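PDB 3OJO: Cap5O from Staphylococcus aureus, which is a UDP-N-acetyl-mannosamine dehydrogenase of capsular polysaccharide biosynthesis that binds NAD and probably uses it to oxidise its nucleotide-sugar substrate. Local coordinates for residues Met29-Val35 and Val194-Phe198. Residue numbers count along the deposited sequence, not the author numbering.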
# COMPACT_ATOMS: atom_id res chain seq x y z
N MET B 29 18.18 22.67 21.79
CA MET B 29 17.26 22.04 22.72
C MET B 29 17.91 21.50 24.01
O MET B 29 17.42 21.78 25.10
CB MET B 29 16.43 20.98 22.01
CG MET B 29 15.21 20.56 22.79
SD MET B 29 14.18 21.93 23.41
CE MET B 29 13.03 22.05 22.19
N PHE B 30 19.00 20.72 23.89
CA PHE B 30 19.69 20.17 25.05
C PHE B 30 20.36 21.28 25.88
O PHE B 30 20.32 21.21 27.11
CB PHE B 30 20.73 19.14 24.63
CG PHE B 30 20.19 17.78 24.26
CD1 PHE B 30 19.88 16.84 25.25
CD2 PHE B 30 20.08 17.39 22.93
CE1 PHE B 30 19.44 15.55 24.90
CE2 PHE B 30 19.65 16.10 22.59
CZ PHE B 30 19.33 15.20 23.57
N ALA B 31 20.94 22.30 25.19
CA ALA B 31 21.60 23.45 25.80
C ALA B 31 20.60 24.33 26.56
O ALA B 31 20.95 24.90 27.59
CB ALA B 31 22.33 24.26 24.74
N LYS B 32 19.35 24.41 26.05
CA LYS B 32 18.22 25.14 26.64
C LYS B 32 17.85 24.52 28.01
O LYS B 32 17.26 25.20 28.85
CB LYS B 32 17.00 25.07 25.68
CG LYS B 32 15.88 26.04 25.99
CD LYS B 32 14.60 25.68 25.24
CE LYS B 32 13.41 26.50 25.71
NZ LYS B 32 13.41 27.87 25.15
N HIS B 33 18.20 23.23 28.20
CA HIS B 33 17.91 22.44 29.40
C HIS B 33 19.14 22.22 30.33
O HIS B 33 19.11 21.36 31.21
CB HIS B 33 17.19 21.13 29.00
CG HIS B 33 15.81 21.35 28.47
ND1 HIS B 33 14.69 21.10 29.23
CD2 HIS B 33 15.41 21.85 27.27
CE1 HIS B 33 13.66 21.45 28.49
NE2 HIS B 33 14.04 21.90 27.30
N GLY B 34 20.17 23.04 30.14
CA GLY B 34 21.38 23.04 30.96
C GLY B 34 22.52 22.11 30.60
O GLY B 34 23.51 22.04 31.34
N VAL B 35 22.41 21.39 29.47
CA VAL B 35 23.48 20.48 29.02
C VAL B 35 24.55 21.29 28.27
O VAL B 35 24.20 22.21 27.53
CB VAL B 35 22.91 19.31 28.18
CG1 VAL B 35 23.99 18.28 27.86
CG2 VAL B 35 21.73 18.64 28.88
N VAL B 194 19.28 10.11 27.98
CA VAL B 194 19.60 11.27 27.14
C VAL B 194 18.37 12.09 26.81
O VAL B 194 18.31 13.28 27.14
CB VAL B 194 20.46 10.87 25.91
CG1 VAL B 194 20.72 12.07 25.01
CG2 VAL B 194 21.77 10.23 26.35
N TYR B 195 17.36 11.46 26.22
CA TYR B 195 16.12 12.12 25.80
C TYR B 195 15.19 12.60 26.90
O TYR B 195 14.44 13.56 26.70
CB TYR B 195 15.42 11.30 24.72
CG TYR B 195 16.22 11.28 23.43
CD1 TYR B 195 16.90 10.13 23.03
CD2 TYR B 195 16.36 12.43 22.66
CE1 TYR B 195 17.67 10.12 21.87
CE2 TYR B 195 17.13 12.43 21.49
CZ TYR B 195 17.77 11.27 21.10
OH TYR B 195 18.52 11.27 19.94
N ARG B 196 15.28 11.98 28.09
CA ARG B 196 14.49 12.30 29.29
C ARG B 196 14.62 13.79 29.68
O ARG B 196 13.71 14.33 30.32
CB ARG B 196 14.95 11.40 30.45
CG ARG B 196 13.84 11.00 31.42
CD ARG B 196 14.17 9.71 32.18
NE ARG B 196 15.38 9.82 32.99
CZ ARG B 196 16.28 8.85 33.14
NH1 ARG B 196 16.11 7.68 32.54
NH2 ARG B 196 17.36 9.04 33.90
N THR B 197 15.74 14.44 29.25
CA THR B 197 16.12 15.85 29.46
C THR B 197 15.01 16.83 29.08
O THR B 197 14.82 17.81 29.80
CB THR B 197 17.46 16.14 28.70
OG1 THR B 197 18.45 15.16 29.03
CG2 THR B 197 18.02 17.55 28.97
N PHE B 198 14.29 16.57 27.97
CA PHE B 198 13.23 17.46 27.47
C PHE B 198 12.07 16.73 26.80
O PHE B 198 11.03 17.35 26.57
CB PHE B 198 13.83 18.49 26.47
CG PHE B 198 14.44 17.87 25.24
CD1 PHE B 198 15.76 17.42 25.24
CD2 PHE B 198 13.68 17.68 24.08
CE1 PHE B 198 16.30 16.80 24.12
CE2 PHE B 198 14.23 17.06 22.96
CZ PHE B 198 15.54 16.63 22.98
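In the NAD-binding Rossmann domain, the helix that follows the first strand and its glycine-rich turn, 23-32, finishes against the chain leaving helix 185-195, and an aromatic cluster of Phe30, His33 and Phe198 fills the join. Phe198 sits in the middle. Its ring turns an edge onto the face of Phe30 in a T-shaped pair, centroids 4.8 Å apart and planes at 90°, with CE1 of Phe30 3.5 Å from CE1 of Phe198. Met29 covers a face of the same ring: its CG lies 3.6 Å from the Phe198 centroid, a CH-pi contact, and its sulfur adds an oblique Met-aromatic approach. Beyond, Leu170, Leu173 and Val174 of helix 169-175 close over Met29. The edge of Phe30 reaches further, to Val194, where CE1 of Phe30 is 3.4 Å from the carbonyl O of Val194 and 3.7 Å from its CG1. Helix 23-32 ends in a Schellman motif, with Gly34 at positive phi as the C-prime residue and Val35 N bonded to Phe30 O; this turn brings Val35 back beside Thr197, CG2 to CG2 at 3.9 Å. Thr197 OG1 donates to Val194 O at 2.7 Å within its own segment; no hydrogen bond crosses between the two segments. At the more open end, His33 lays its ring over Phe198 CB, which stands 3.6 Å from the imidazole centroid.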